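Local coordinates for protein lipopolysaccharide heptosyltransferase 2 (Escherichia coli, PDB 1PSW) that catalyses transfer of the second heptose from ADP-heptose onto the heptosyl-Kdo2-lipid A module, building the inner core of lipopolysaccharide, at residues 97-109 and 116-128. Residues are numbered along the deposited sequence; the frame is centred on the assembly and turned at random.
Sequences PLFAGIPHRTGWR and LLNDVRVLDKEAW. Unlike the reference sequence in segment 97-109: Leu-98 (reference Phe).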
loop_
_atom_site.group_PDB
_atom_site.type_symbol
_atom_site.label_atom_id
_atom_site.label_comp_id
_atom_site.label_asym_id
_atom_site.label_seq_id
_atom_site.Cartn_x
_atom_site.Cartn_y
_atom_site.Cartn_z
ATOM N N PRO A 97 -10.754 -18.626 -10.896
ATOM C CA PRO A 97 -10.333 -19.841 -10.189
ATOM C C PRO A 97 -11.199 -21.059 -10.496
ATOM O O PRO A 97 -10.702 -22.187 -10.572
ATOM C CB PRO A 97 -10.414 -19.431 -8.723
ATOM C CG PRO A 97 -10.074 -17.985 -8.775
ATOM C CD PRO A 97 -10.887 -17.504 -9.952
ATOM N N LEU A 98 -12.496 -20.836 -10.667
ATOM C CA LEU A 98 -13.407 -21.933 -10.967
ATOM C C LEU A 98 -13.135 -22.465 -12.372
ATOM O O LEU A 98 -12.988 -23.670 -12.563
ATOM C CB LEU A 98 -14.861 -21.462 -10.854
ATOM C CG LEU A 98 -15.942 -22.527 -11.074
ATOM C CD1 LEU A 98 -15.739 -23.688 -10.109
ATOM C CD2 LEU A 98 -17.311 -21.902 -10.865
ATOM N N PHE A 99 -13.057 -21.562 -13.346
ATOM C CA PHE A 99 -12.795 -21.954 -14.726
ATOM C C PHE A 99 -11.447 -22.659 -14.858
ATOM O O PHE A 99 -11.252 -23.478 -15.758
ATOM C CB PHE A 99 -12.816 -20.733 -15.649
ATOM C CG PHE A 99 -14.117 -19.974 -15.633
ATOM C CD1 PHE A 99 -15.336 -20.646 -15.550
ATOM C CD2 PHE A 99 -14.125 -18.588 -15.729
ATOM C CE1 PHE A 99 -16.543 -19.948 -15.569
ATOM C CE2 PHE A 99 -15.323 -17.881 -15.749
ATOM C CZ PHE A 99 -16.537 -18.562 -15.667
ATOM N N ALA A 100 -10.521 -22.337 -13.960
ATOM C CA ALA A 100 -9.193 -22.934 -13.972
ATOM C C ALA A 100 -9.233 -24.369 -13.461
ATOM O O ALA A 100 -8.252 -25.101 -13.571
ATOM C CB ALA A 100 -8.241 -22.102 -13.119
ATOM N N GLY A 101 -10.369 -24.766 -12.893
ATOM C CA GLY A 101 -10.504 -26.117 -12.379
ATOM C C GLY A 101 -9.760 -26.364 -11.081
ATOM O O GLY A 101 -9.428 -27.504 -10.757
ATOM N N ILE A 102 -9.495 -25.302 -10.328
ATOM C CA ILE A 102 -8.783 -25.434 -9.057
ATOM C C ILE A 102 -9.701 -26.059 -8.009
ATOM O O ILE A 102 -10.790 -25.549 -7.745
ATOM C CB ILE A 102 -8.288 -24.060 -8.570
ATOM C CG1 ILE A 102 -7.462 -23.402 -9.679
ATOM C CG2 ILE A 102 -7.451 -24.224 -7.308
ATOM C CD1 ILE A 102 -7.116 -21.947 -9.426
ATOM N N PRO A 103 -9.267 -27.170 -7.388
ATOM C CA PRO A 103 -10.049 -27.881 -6.371
ATOM C C PRO A 103 -10.404 -27.111 -5.108
ATOM O O PRO A 103 -11.533 -27.203 -4.620
ATOM C CB PRO A 103 -9.189 -29.103 -6.074
ATOM C CG PRO A 103 -7.800 -28.578 -6.265
ATOM C CD PRO A 103 -7.938 -27.787 -7.546
ATOM N N HIS A 104 -9.444 -26.361 -4.578
ATOM C CA HIS A 104 -9.658 -25.595 -3.351
ATOM C C HIS A 104 -9.616 -24.095 -3.604
ATOM O O HIS A 104 -8.571 -23.535 -3.923
ATOM C CB HIS A 104 -8.595 -25.980 -2.321
ATOM C CG HIS A 104 -8.536 -27.449 -2.041
ATOM N ND1 HIS A 104 -8.286 -28.385 -3.022
ATOM C CD2 HIS A 104 -8.707 -28.146 -0.892
ATOM C CE1 HIS A 104 -8.305 -29.594 -2.489
ATOM N NE2 HIS A 104 -8.558 -29.477 -1.198
ATOM N N ARG A 105 -10.765 -23.453 -3.447
ATOM C CA ARG A 105 -10.888 -22.020 -3.662
ATOM C C ARG A 105 -11.388 -21.337 -2.388
ATOM O O ARG A 105 -12.543 -21.506 -1.996
ATOM C CB ARG A 105 -11.844 -21.771 -4.827
ATOM C CG ARG A 105 -11.483 -22.582 -6.073
ATOM C CD ARG A 105 -12.413 -22.284 -7.242
ATOM N NE ARG A 105 -13.791 -22.710 -6.988
ATOM C CZ ARG A 105 -14.169 -23.974 -6.810
ATOM N NH1 ARG A 105 -13.274 -24.952 -6.856
ATOM N NH2 ARG A 105 -15.444 -24.261 -6.590
ATOM N N THR A 106 -10.507 -20.556 -1.760
ATOM C CA THR A 106 -10.806 -19.870 -0.499
ATOM C C THR A 106 -10.976 -18.355 -0.593
ATOM O O THR A 106 -10.372 -17.701 -1.440
ATOM C CB THR A 106 -9.694 -20.137 0.533
ATOM O OG1 THR A 106 -9.435 -21.545 0.606
ATOM C CG2 THR A 106 -10.107 -19.622 1.908
ATOM N N GLY A 107 -11.789 -17.806 0.307
ATOM C CA GLY A 107 -12.019 -16.373 0.338
ATOM C C GLY A 107 -13.193 -16.002 1.219
ATOM O O GLY A 107 -14.032 -16.850 1.525
ATOM N N TRP A 108 -13.255 -14.746 1.653
ATOM C CA TRP A 108 -14.378 -14.322 2.482
ATOM C C TRP A 108 -15.610 -14.298 1.588
ATOM O O TRP A 108 -15.503 -14.115 0.378
ATOM C CB TRP A 108 -14.124 -12.939 3.089
ATOM C CG TRP A 108 -12.967 -12.936 4.039
ATOM C CD1 TRP A 108 -11.681 -12.558 3.771
ATOM C CD2 TRP A 108 -12.979 -13.381 5.403
ATOM N NE1 TRP A 108 -10.892 -12.740 4.885
ATOM C CE2 TRP A 108 -11.663 -13.245 5.899
ATOM C CE3 TRP A 108 -13.977 -13.882 6.256
ATOM C CZ2 TRP A 108 -11.315 -13.593 7.204
ATOM C CZ3 TRP A 108 -13.629 -14.227 7.562
ATOM C CH2 TRP A 108 -12.307 -14.080 8.019
ATOM N N ARG A 109 -16.777 -14.493 2.184
ATOM C CA ARG A 109 -18.023 -14.523 1.428
ATOM C C ARG A 109 -18.189 -13.373 0.437
ATOM O O ARG A 109 -18.584 -13.595 -0.705
ATOM C CB ARG A 109 -19.212 -14.567 2.388
ATOM C CG ARG A 109 -20.547 -14.828 1.714
ATOM C CD ARG A 109 -21.615 -15.157 2.744
ATOM N NE ARG A 109 -21.856 -14.055 3.671
ATOM C CZ ARG A 109 -22.672 -14.133 4.718
ATOM N NH1 ARG A 109 -23.319 -15.263 4.966
ATOM N NH2 ARG A 109 -22.842 -13.084 5.512
ATOM N N LEU A 116 -18.531 -19.904 -6.427
ATOM C CA LEU A 116 -17.155 -19.777 -6.870
ATOM C C LEU A 116 -16.158 -20.172 -5.789
ATOM O O LEU A 116 -15.015 -20.502 -6.092
ATOM C CB LEU A 116 -16.902 -18.342 -7.322
ATOM C CG LEU A 116 -17.971 -17.785 -8.263
ATOM C CD1 LEU A 116 -17.539 -16.414 -8.748
ATOM C CD2 LEU A 116 -18.173 -18.726 -9.448
ATOM N N LEU A 117 -16.599 -20.149 -4.535
ATOM C CA LEU A 117 -15.733 -20.492 -3.411
ATOM C C LEU A 117 -16.275 -21.676 -2.614
ATOM O O LEU A 117 -17.302 -21.561 -1.945
ATOM C CB LEU A 117 -15.587 -19.283 -2.478
ATOM C CG LEU A 117 -14.985 -18.000 -3.063
ATOM C CD1 LEU A 117 -15.173 -16.852 -2.085
ATOM C CD2 LEU A 117 -13.511 -18.213 -3.368
ATOM N N ASN A 118 -15.587 -22.811 -2.682
ATOM C CA ASN A 118 -16.023 -23.990 -1.943
ATOM C C ASN A 118 -15.497 -23.967 -0.513
ATOM O O ASN A 118 -15.727 -24.895 0.261
ATOM C CB ASN A 118 -15.575 -25.277 -2.642
ATOM C CG ASN A 118 -14.179 -25.182 -3.211
ATOM O OD1 ASN A 118 -13.263 -24.661 -2.577
ATOM N ND2 ASN A 118 -14.007 -25.702 -4.420
ATOM N N ASP A 119 -14.788 -22.898 -0.171
ATOM C CA ASP A 119 -14.243 -22.730 1.170
ATOM C C ASP A 119 -14.515 -21.290 1.590
ATOM O O ASP A 119 -13.594 -20.518 1.866
ATOM C CB ASP A 119 -12.742 -23.030 1.173
ATOM C CG ASP A 119 -12.112 -22.871 2.546
ATOM O OD1 ASP A 119 -12.813 -23.079 3.556
ATOM O OD2 ASP A 119 -10.907 -22.553 2.616
ATOM N N VAL A 120 -15.798 -20.945 1.617
ATOM C CA VAL A 120 -16.254 -19.611 1.983
ATOM C C VAL A 120 -16.106 -19.357 3.479
ATOM O O VAL A 120 -16.421 -20.217 4.302
ATOM C CB VAL A 120 -17.737 -19.416 1.583
ATOM C CG1 VAL A 120 -18.602 -20.470 2.261
ATOM C CG2 VAL A 120 -18.208 -18.020 1.959
ATOM N N ARG A 121 -15.616 -18.173 3.824
ATOM C CA ARG A 121 -15.433 -17.801 5.222
ATOM C C ARG A 121 -16.414 -16.676 5.541
ATOM O O ARG A 121 -16.442 -15.660 4.849
ATOM C CB ARG A 121 -13.993 -17.320 5.458
ATOM C CG ARG A 121 -12.893 -18.252 4.940
ATOM C CD ARG A 121 -12.907 -19.602 5.640
ATOM N NE ARG A 121 -11.824 -20.483 5.191
ATOM C CZ ARG A 121 -10.542 -20.333 5.513
ATOM N NH1 ARG A 121 -10.158 -19.329 6.295
ATOM N NH2 ARG A 121 -9.640 -21.195 5.062
ATOM N N VAL A 122 -17.227 -16.859 6.580
ATOM C CA VAL A 122 -18.199 -15.839 6.969
ATOM C C VAL A 122 -17.486 -14.834 7.860
ATOM O O VAL A 122 -16.959 -15.189 8.916
ATOM C CB VAL A 122 -19.386 -16.436 7.755
ATOM C CG1 VAL A 122 -20.451 -15.375 7.960
ATOM C CG2 VAL A 122 -19.955 -17.630 7.014
ATOM N N LEU A 123 -17.492 -13.579 7.434
ATOM C CA LEU A 123 -16.815 -12.513 8.153
ATOM C C LEU A 123 -17.575 -11.870 9.309
ATOM O O LEU A 123 -18.715 -11.436 9.164
ATOM C CB LEU A 123 -16.395 -11.427 7.158
ATOM C CG LEU A 123 -15.675 -10.197 7.715
ATOM C CD1 LEU A 123 -14.395 -10.626 8.417
ATOM C CD2 LEU A 123 -15.370 -9.227 6.583
ATOM N N ASP A 124 -16.914 -11.818 10.460
ATOM C CA ASP A 124 -17.456 -11.201 11.666
ATOM C C ASP A 124 -16.551 -9.985 11.870
ATOM O O ASP A 124 -15.471 -10.100 12.449
ATOM C CB ASP A 124 -17.327 -12.157 12.856
ATOM C CG ASP A 124 -17.968 -11.611 14.122
ATOM O OD1 ASP A 124 -17.927 -10.381 14.334
ATOM O OD2 ASP A 124 -18.503 -12.410 14.916
ATOM N N LYS A 125 -16.992 -8.830 11.381
ATOM C CA LYS A 125 -16.211 -7.599 11.468
ATOM C C LYS A 125 -15.635 -7.279 12.844
ATOM O O LYS A 125 -14.538 -6.726 12.951
ATOM C CB LYS A 125 -17.044 -6.416 10.969
ATOM C CG LYS A 125 -17.402 -6.529 9.494
ATOM C CD LYS A 125 -18.054 -5.268 8.957
ATOM C CE LYS A 125 -18.257 -5.380 7.452
ATOM N NZ LYS A 125 -18.729 -4.106 6.843
ATOM N N GLU A 126 -16.368 -7.630 13.893
ATOM C CA GLU A 126 -15.909 -7.368 15.249
ATOM C C GLU A 126 -14.837 -8.356 15.683
ATOM O O GLU A 126 -14.018 -8.052 16.551
ATOM C CB GLU A 126 -17.087 -7.414 16.222
ATOM C CG GLU A 126 -18.139 -6.347 15.954
ATOM C CD GLU A 126 -19.180 -6.242 17.053
ATOM O OE1 GLU A 126 -19.870 -7.249 17.320
ATOM O OE2 GLU A 126 -19.307 -5.149 17.649
ATOM N N ALA A 127 -14.844 -9.540 15.081
ATOM C CA ALA A 127 -13.863 -10.567 15.415
ATOM C C ALA A 127 -12.544 -10.373 14.664
ATOM O O ALA A 127 -11.509 -10.910 15.063
ATOM C CB ALA A 127 -14.441 -11.951 15.117
ATOM N N TRP A 128 -12.597 -9.610 13.574
ATOM C CA TRP A 128 -11.419 -9.321 12.743
ATOM C C TRP A 128 -11.429 -7.834 12.397
ATOM O O TRP A 128 -11.791 -7.454 11.287
ATOM C CB TRP A 128 -11.461 -10.138 11.451
ATOM C CG TRP A 128 -11.729 -11.586 11.682
ATOM C CD1 TRP A 128 -12.952 -12.192 11.757
ATOM C CD2 TRP A 128 -10.760 -12.604 11.937
ATOM N NE1 TRP A 128 -12.804 -13.525 12.045
ATOM C CE2 TRP A 128 -11.468 -13.806 12.165
ATOM C CE3 TRP A 128 -9.361 -12.619 12.004
ATOM C CZ2 TRP A 128 -10.821 -15.013 12.451
ATOM C CZ3 TRP A 128 -8.720 -13.819 12.289
ATOM C CH2 TRP A 128 -9.451 -14.998 12.510
#
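Strands 104-108 and 119-121 run parallel at 11°, Thr-106 beside Asp-119 and Trp-108 beside Arg-121, with Arg-121 N hydrogen-bonded to Gly-107 O and Arg-109 N to Arg-121 O. They form one edge of the N-terminal parallel, Rossmann-like sheet of this GT-B glycosyltransferase, with 119-121 outermost. At the start of the pair, Asn-118 OD1 accepts an almost straight hydrogen bond from Arg-105 N (2.9 Å, 170°). The bend at chi3 (-66°) turns the Arg-105 guanidinium back, where NE donates to Leu-116 O (2.7 Å) from above the carbonyl plane and NH1 to Ile-102 O; the Asn-118 amide stands steeply over one face, near its rim, with Leu-98 CD1 over the opposite one. A leucine in place of Arg-105 would probably leave the Leu-116 and Ile-102 carbonyls without these donors. Farther along, Arg-121 grips the Asp-119 carboxylate side-on in a salt bridge, and its NH2 also hydrogen-bonds to Tyr-140 O. On the sheet face shared by Thr-106, Asp-119 and Arg-121, the Trp-108 ring is sandwiched between Arg-121 CB and Leu-123 CD1, and directs its edge at the face of Trp-128; its NE1 hydrogen-bonds to Arg-134 O in helix 131-137. Thr-106 OG1 donates to the anti lone pair of Asp-119 OD2 (2.7 Å), the same oxygen that Arg-121 NH2 meets on the syn side.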